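Local coordinates for glycerol uptake operon antiterminator regulatory protein (PDB 3KTS) that probably controls expression of the glycerol uptake operon by transcription antitermination in response to glycerol 3-phosphate, at residues L30-M35 with G54-L59; E37-Q42 with L63-K68; G85-R90 with L103-L108. All coordinates share one frame; numbering follows the deposited sequence.

In the fold
The three contacts illustrate how one curled parallel sheet changes its chemistry from its buried strand pairs to its exposed C-terminal edge. Interactions 1 and 3 are buried pairings between neighbouring strands, each closing a beta-alpha-beta unit, with largely apolar side chains. They lie side by side: L59 of interaction 1 probably exchanges backbone hydrogen bonds with G85 and I87 of interaction 3. Interaction 2 shares strand 32-39 with interaction 1 but uses its C-terminal end, pairing it with the short strand 64-65 that follows strand 56-60. It is partly exposed, and an asparagine amide adds its own bonds to the backbone pairing. Interaction 3 spans both regimes, running from an isoleucine pair to a polar end at T89 and R107.

Interaction 1 of 3, residues L30-M35 with G54-L59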
# COMPACT_ATOMS: atom_id res chain seq x y z
N LEU A 30 4.56 5.30 14.39
CA LEU A 30 4.50 5.28 12.93
C LEU A 30 3.26 6.00 12.42
O LEU A 30 2.16 5.75 12.89
CB LEU A 30 4.51 3.82 12.44
CG LEU A 30 5.57 2.88 13.02
CD1 LEU A 30 5.11 1.43 12.92
CD2 LEU A 30 6.94 3.06 12.35
N THR A 31 3.44 6.91 11.46
CA THR A 31 2.35 7.77 10.99
C THR A 31 1.42 7.15 9.92
O THR A 31 0.20 7.26 10.04
CB THR A 31 2.86 9.19 10.56
OG1 THR A 31 1.88 9.84 9.73
CG2 THR A 31 4.20 9.11 9.80
N TYR A 32 1.99 6.49 8.91
CA TYR A 32 1.18 5.82 7.87
C TYR A 32 0.80 4.37 8.19
O TYR A 32 1.63 3.58 8.66
CB TYR A 32 1.88 5.86 6.52
CG TYR A 32 1.61 7.11 5.72
CD1 TYR A 32 2.43 8.23 5.85
CD2 TYR A 32 0.54 7.17 4.83
CE1 TYR A 32 2.18 9.38 5.12
CE2 TYR A 32 0.29 8.31 4.09
CZ TYR A 32 1.11 9.41 4.24
OH TYR A 32 0.84 10.54 3.52
N MET A 33 -0.47 4.03 7.94
CA MET A 33 -0.97 2.68 8.14
C MET A 33 -1.64 2.13 6.87
O MET A 33 -2.01 2.90 5.97
CB MET A 33 -1.95 2.63 9.32
CG MET A 33 -3.34 3.16 9.00
SD MET A 33 -4.61 2.29 9.93
CE MET A 33 -4.52 3.13 11.51
N VAL A 34 -1.80 0.81 6.81
CA VAL A 34 -2.47 0.17 5.69
C VAL A 34 -3.68 -0.62 6.16
O VAL A 34 -3.60 -1.40 7.11
CB VAL A 34 -1.52 -0.76 4.92
CG1 VAL A 34 -2.30 -1.64 3.96
CG2 VAL A 34 -0.47 0.04 4.18
N MET A 35 -4.81 -0.43 5.48
CA MET A 35 -6.05 -1.11 5.83
C MET A 35 -6.44 -2.13 4.77
O MET A 35 -6.72 -1.77 3.62
CB MET A 35 -7.18 -0.10 6.04
CG MET A 35 -7.99 -0.33 7.30
SD MET A 35 -9.24 0.94 7.56
CE MET A 35 -8.28 2.18 8.44
N GLY A 54 -4.25 10.76 14.43
CA GLY A 54 -3.05 11.24 13.76
C GLY A 54 -2.40 10.28 12.78
O GLY A 54 -1.24 10.45 12.41
N LYS A 55 -3.15 9.25 12.38
CA LYS A 55 -2.65 8.23 11.47
C LYS A 55 -3.19 8.44 10.06
O LYS A 55 -4.40 8.61 9.87
CB LYS A 55 -3.01 6.82 11.95
CG LYS A 55 -2.49 6.45 13.34
CD LYS A 55 -0.99 6.66 13.43
CE LYS A 55 -0.51 6.68 14.86
NZ LYS A 55 -0.41 5.30 15.40
N LYS A 56 -2.29 8.44 9.09
CA LYS A 56 -2.67 8.56 7.69
C LYS A 56 -2.94 7.18 7.07
O LYS A 56 -2.17 6.24 7.29
CB LYS A 56 -1.61 9.34 6.92
CG LYS A 56 -1.65 10.85 7.17
CD LYS A 56 -0.42 11.55 6.62
CE LYS A 56 -0.65 13.04 6.45
NZ LYS A 56 -1.28 13.36 5.13
N VAL A 57 -4.03 7.06 6.32
CA VAL A 57 -4.52 5.75 5.86
C VAL A 57 -4.27 5.46 4.38
O VAL A 57 -4.63 6.26 3.50
CB VAL A 57 -6.02 5.55 6.20
CG1 VAL A 57 -6.52 4.19 5.74
CG2 VAL A 57 -6.24 5.69 7.68
N LEU A 58 -3.65 4.31 4.12
CA LEU A 58 -3.57 3.74 2.79
C LEU A 58 -4.59 2.61 2.71
O LEU A 58 -4.48 1.60 3.41
CB LEU A 58 -2.15 3.23 2.50
CG LEU A 58 -1.04 4.28 2.71
CD1 LEU A 58 0.35 3.64 2.82
CD2 LEU A 58 -1.07 5.35 1.61
N LEU A 59 -5.61 2.79 1.87
CA LEU A 59 -6.74 1.86 1.81
C LEU A 59 -6.73 0.95 0.58
O LEU A 59 -6.68 1.42 -0.56
CB LEU A 59 -8.07 2.62 1.89
CG LEU A 59 -9.35 1.80 1.67
CD1 LEU A 59 -9.54 0.74 2.75
CD2 LEU A 59 -10.58 2.70 1.57
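Y32 and K56, paired across two parallel strands, make a CH-pi contact: K56 CB sits over one face of the tyrosine ring, 3.7 Å from its centroid and displaced toward the rim. Further out, K56 CD passes close to the phenol, 3.5 Å from Y32 OH. The lysine amine continues to a weak, long ion pair with D84, while F7 meets the Y32 ring edge-to-face.

The backbone supplies four hydrogen bonds in the alternating pattern of parallel strands. K56 N donates to T31 O, and M33 N returns to K56 O at 2.9 Å; L58 N then reaches M33 O at 2.8 Å, and M35 N closes on L58 O. M33 thus bonds through both its N and its O, to K56 and L58, which flank its partner V57, and the segment axes cross at -32°.

Apolar packing divides between the two faces. On the face of Y32, V34 CG2 lies 3.9 Å from L58 CD1, and L58 CG approaches Y32 CD2. On the other face M33 and V57 run side by side, pointing the same way. M35, bent at its last torsion (chi3 -86°), brings CE to 3.8 Å from V57 CG1. Helix 43-52 covers this second face, with A50 touching both M33 and V57, and M22 of helix 20-25 reaches M35.

Strand 32-39, helix 43-52 and strand 56-60 form a beta-alpha-beta unit, and the division between an interior face and a helix-covered face is that of a TIM barrel, the fold to which this family belongs.

Interaction 2 of 3, residues E37-Q42 with L63-K68; sequences ETHVAQ and LVNGLK
T38 O is gripped twice by N65, whose backbone N (3.0 Å from T38 O) and side-chain ND2 (3.2 Å from T38 O) reach the carbonyl from opposite faces of its plane. Because they come from opposite faces, the two N-H groups stay apart on one oxygen; the backbone donor stands 39° out of the plane, the amide donor less. CG of N65 is anti to its carbonyl carbon (chi1 -70°), on the side of the backbone N. From there the amide also gives a weak hydrogen bond to E37 OE1, with the carboxylate and amide planes 66° apart and the glutamate chain extended beyond CG.

On either side of this grip the backbone continues in parallel register: T38 N donates to L63 O, and V40 N to N65 O at 3.1 Å. The pairing lies beyond the barrel wall proper. The far end of strand 32-39 meets the short strand 64-65, inserted between strand 56-60 and helix 71-81, at the C-terminal end of the TIM barrel, the end where this fold usually carries its ligand sites.

The second segment then reverses through a type II beta turn from V64 to L67, closed by L67 N on V64 O. G66 occupies its third position with a positive phi, and its backbone angles by themselves call for glycine.

On the face away from H39 and N65, the T38 hydroxyl oxygen OG1 rests 3.4 Å from V64 CG2. Apolar packing follows: V64 CG1 lies 4.0 Å from V40 CB. V40 and L67 cross at about a right angle, V40 CG2 being 4.0 Å from L67 CD1. F76 of helix 71-81 touches both of them, while L43 of helix 43-52 reaches T38 and V64.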
# COMPACT_ATOMS: atom_id res chain seq x y z
N GLU A 37 -8.45 -5.65 4.68
CA GLU A 37 -9.84 -6.02 4.48
C GLU A 37 -10.78 -5.12 5.27
O GLU A 37 -10.54 -4.84 6.44
CB GLU A 37 -10.06 -7.49 4.87
CG GLU A 37 -11.42 -8.03 4.48
CD GLU A 37 -11.73 -9.37 5.14
OE1 GLU A 37 -12.80 -9.94 4.85
OE2 GLU A 37 -10.89 -9.84 5.94
N THR A 38 -11.85 -4.67 4.62
CA THR A 38 -12.77 -3.72 5.23
C THR A 38 -14.21 -4.03 4.83
O THR A 38 -14.47 -4.89 3.99
CB THR A 38 -12.44 -2.28 4.83
OG1 THR A 38 -12.26 -2.19 3.42
CG2 THR A 38 -11.16 -1.81 5.53
N HIS A 39 -15.15 -3.32 5.45
CA HIS A 39 -16.56 -3.47 5.12
C HIS A 39 -17.07 -2.09 4.75
O HIS A 39 -16.85 -1.12 5.48
CB HIS A 39 -17.33 -4.07 6.30
CG HIS A 39 -16.72 -5.34 6.81
ND1 HIS A 39 -15.69 -5.36 7.73
CD2 HIS A 39 -16.97 -6.63 6.50
CE1 HIS A 39 -15.34 -6.61 7.97
NE2 HIS A 39 -16.10 -7.40 7.24
N VAL A 40 -17.74 -2.01 3.60
CA VAL A 40 -18.25 -0.74 3.06
C VAL A 40 -19.22 -0.01 4.03
O VAL A 40 -19.32 1.22 4.01
CB VAL A 40 -18.86 -0.94 1.63
CG1 VAL A 40 -20.16 -1.73 1.67
CG2 VAL A 40 -19.04 0.40 0.91
N ALA A 41 -19.88 -0.78 4.89
CA ALA A 41 -20.81 -0.25 5.89
C ALA A 41 -20.08 0.55 6.96
O ALA A 41 -20.49 1.66 7.30
CB ALA A 41 -21.59 -1.39 6.52
N GLN A 42 -18.99 -0.02 7.48
CA GLN A 42 -18.24 0.61 8.56
C GLN A 42 -17.10 1.50 8.06
O GLN A 42 -16.37 2.08 8.87
CB GLN A 42 -17.67 -0.47 9.49
CG GLN A 42 -18.72 -1.26 10.26
CD GLN A 42 -18.28 -2.69 10.52
OE1 GLN A 42 -18.02 -3.45 9.59
NE2 GLN A 42 -18.19 -3.06 11.80
N LEU A 63 -10.09 -4.63 -1.62
CA LEU A 63 -10.47 -5.44 -0.46
C LEU A 63 -11.63 -4.87 0.38
O LEU A 63 -11.81 -5.26 1.54
CB LEU A 63 -9.25 -5.69 0.43
CG LEU A 63 -8.07 -6.48 -0.15
CD1 LEU A 63 -6.92 -6.47 0.84
CD2 LEU A 63 -8.46 -7.92 -0.51
N VAL A 64 -12.41 -3.97 -0.21
CA VAL A 64 -13.58 -3.40 0.47
C VAL A 64 -14.82 -4.24 0.16
O VAL A 64 -15.46 -4.07 -0.88
CB VAL A 64 -13.83 -1.93 0.07
CG1 VAL A 64 -14.96 -1.33 0.91
CG2 VAL A 64 -12.55 -1.10 0.20
N ASN A 65 -15.16 -5.14 1.08
CA ASN A 65 -16.36 -5.96 0.97
C ASN A 65 -17.66 -5.18 0.77
O ASN A 65 -17.97 -4.25 1.53
CB ASN A 65 -16.47 -6.91 2.16
CG ASN A 65 -15.41 -7.99 2.13
OD1 ASN A 65 -15.40 -8.84 1.23
ND2 ASN A 65 -14.52 -7.98 3.11
N GLY A 66 -18.39 -5.55 -0.27
CA GLY A 66 -19.64 -4.88 -0.64
C GLY A 66 -19.47 -3.83 -1.71
O GLY A 66 -20.46 -3.36 -2.28
N LEU A 67 -18.21 -3.47 -1.99
CA LEU A 67 -17.87 -2.41 -2.96
C LEU A 67 -16.97 -2.95 -4.07
O LEU A 67 -15.95 -3.61 -3.79
CB LEU A 67 -17.16 -1.26 -2.25
CG LEU A 67 -17.01 0.09 -2.96
CD1 LEU A 67 -18.32 0.88 -2.96
CD2 LEU A 67 -15.92 0.92 -2.30
N LYS A 68 -17.32 -2.64 -5.31
CA LYS A 68 -16.49 -2.99 -6.47
C LYS A 68 -15.21 -2.13 -6.50
O LYS A 68 -14.96 -1.36 -5.58
CB LYS A 68 -17.26 -2.80 -7.80
CG LYS A 68 -18.75 -3.13 -7.77
CD LYS A 68 -19.18 -3.80 -9.05
CE LYS A 68 -20.69 -3.71 -9.30
NZ LYS A 68 -21.04 -2.53 -10.16

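Interaction 3 of 3, residues G85-R90 with L103-L108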
# COMPACT_ATOMS: atom_id res chain seq x y z
N GLY A 85 -4.39 7.73 0.88
CA GLY A 85 -3.96 7.08 -0.35
C GLY A 85 -4.77 5.82 -0.61
O GLY A 85 -5.38 5.28 0.32
N ILE A 86 -4.80 5.37 -1.86
CA ILE A 86 -5.46 4.11 -2.21
C ILE A 86 -4.52 3.10 -2.86
O ILE A 86 -3.55 3.45 -3.54
CB ILE A 86 -6.75 4.27 -3.08
CG1 ILE A 86 -6.41 4.51 -4.55
CG2 ILE A 86 -7.67 5.36 -2.53
CD1 ILE A 86 -7.34 3.80 -5.52
N ILE A 87 -4.80 1.82 -2.64
CA ILE A 87 -4.02 0.76 -3.24
C ILE A 87 -4.96 -0.11 -4.05
O ILE A 87 -5.96 -0.59 -3.53
CB ILE A 87 -3.29 -0.11 -2.19
CG1 ILE A 87 -2.34 0.76 -1.36
CG2 ILE A 87 -2.51 -1.24 -2.88
CD1 ILE A 87 -1.90 0.13 -0.07
N SER A 88 -4.64 -0.27 -5.32
CA SER A 88 -5.38 -1.16 -6.18
C SER A 88 -4.45 -1.94 -7.11
O SER A 88 -3.31 -1.54 -7.38
CB SER A 88 -6.41 -0.39 -7.00
OG SER A 88 -7.17 -1.28 -7.80
N THR A 89 -4.97 -3.05 -7.61
CA THR A 89 -4.23 -3.89 -8.52
C THR A 89 -4.73 -3.59 -9.94
O THR A 89 -4.06 -3.87 -10.94
CB THR A 89 -4.41 -5.38 -8.12
OG1 THR A 89 -3.16 -6.07 -8.25
CG2 THR A 89 -5.51 -6.06 -8.91
N ARG A 90 -5.90 -2.95 -9.99
CA ARG A 90 -6.57 -2.56 -11.20
C ARG A 90 -5.96 -1.26 -11.71
O ARG A 90 -5.72 -0.34 -10.94
CB ARG A 90 -8.04 -2.32 -10.89
CG ARG A 90 -9.03 -2.82 -11.93
CD ARG A 90 -10.26 -1.93 -11.95
NE ARG A 90 -11.44 -2.62 -12.46
CZ ARG A 90 -12.41 -2.03 -13.16
NH1 ARG A 90 -13.44 -2.75 -13.57
NH2 ARG A 90 -12.33 -0.74 -13.45
N LEU A 103 -3.05 9.67 -3.69
CA LEU A 103 -1.84 8.87 -3.71
C LEU A 103 -2.24 7.49 -4.20
O LEU A 103 -2.82 6.69 -3.45
CB LEU A 103 -1.25 8.78 -2.29
CG LEU A 103 0.25 8.77 -1.99
CD1 LEU A 103 0.51 7.84 -0.81
CD2 LEU A 103 1.12 8.37 -3.15
N ALA A 104 -1.97 7.23 -5.47
CA ALA A 104 -2.31 5.95 -6.08
C ALA A 104 -1.09 5.02 -6.11
O ALA A 104 -0.14 5.25 -6.86
CB ALA A 104 -2.85 6.16 -7.47
N ILE A 105 -1.13 3.98 -5.28
CA ILE A 105 -0.09 2.95 -5.30
C ILE A 105 -0.60 1.65 -5.96
O ILE A 105 -1.68 1.16 -5.62
CB ILE A 105 0.63 2.77 -3.91
CG1 ILE A 105 0.78 1.30 -3.52
CG2 ILE A 105 -0.03 3.63 -2.78
CD1 ILE A 105 1.46 1.10 -2.19
N GLN A 106 0.16 1.13 -6.92
CA GLN A 106 -0.26 -0.04 -7.70
C GLN A 106 0.34 -1.33 -7.18
O GLN A 106 1.56 -1.46 -7.03
CB GLN A 106 0.09 0.13 -9.17
CG GLN A 106 -0.62 -0.86 -10.09
CD GLN A 106 0.01 -0.97 -11.46
OE1 GLN A 106 0.13 -2.06 -12.02
NE2 GLN A 106 0.41 0.17 -12.01
N ARG A 107 -0.53 -2.31 -6.93
CA ARG A 107 -0.11 -3.57 -6.34
C ARG A 107 0.29 -4.56 -7.42
O ARG A 107 -0.44 -4.77 -8.39
CB ARG A 107 -1.25 -4.15 -5.52
CG ARG A 107 -0.78 -4.99 -4.37
CD ARG A 107 -1.94 -5.47 -3.52
NE ARG A 107 -1.49 -5.97 -2.22
CZ ARG A 107 -2.26 -6.67 -1.39
NH1 ARG A 107 -3.52 -6.94 -1.72
NH2 ARG A 107 -1.77 -7.07 -0.23
N LEU A 108 1.46 -5.15 -7.25
CA LEU A 108 1.98 -6.11 -8.20
C LEU A 108 2.34 -7.40 -7.47
O LEU A 108 2.92 -7.35 -6.38
CB LEU A 108 3.21 -5.55 -8.89
CG LEU A 108 3.30 -5.84 -10.39
CD1 LEU A 108 2.49 -4.81 -11.15
CD2 LEU A 108 4.75 -5.83 -10.85
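I87 and I105 form the closely packed part of this contact, lying side by side and pointing the same way, with I87 CG1 3.8 Å from I105 CG1. The terminal methyls follow, I87 CD1 standing 4.1 Å from I105 CD1. I87 CG1 is anti to its carbonyl carbon (chi1 -59°), while I87 CG2 turns to the next partner, R107 CB. L58 of strand 56-60 touches I87 and L103, extending the apolar layer across a third strand.

Beneath the side chains the backbones are tied in parallel. I86 N donates to L103 O at 2.9 Å, and I105 N to I86 O along a nearly straight line, 168° at the hydrogen. The next link, S88 N to I105 O, is weak and long at 3.3 Å, but R107 N restores a firmer bond to S88 O. This is the beta-alpha-beta unit of strand 85-88, helix 91-99 and strand 103-109, a segment of the TIM-barrel wall. I86, S88 and A104 face helix 91-99, whereas Q106 packs against helix 113-126.

Toward the C-terminal ends the contact becomes polar and more open. T89, partly exposed, gives its hydroxyl to R107 O, with OG1 3.0 Å from that oxygen and 49° above the carbonyl plane. S88 OG accepts from R90 N in an ST turn and is also hydrogen-bonded to D62, which receives T89 N through its other oxygen. Of the R107 side chain, CB makes the contact, 3.8 Å from T89 OG1; beyond it the extended chain leads away, and NE forms a salt bridge with E132. An unidentified bound molecule lies about 3 Å from the R107 side chain by nearest atoms; it may be a component of the crystallisation solution, so its position is at most a hint of a pocket.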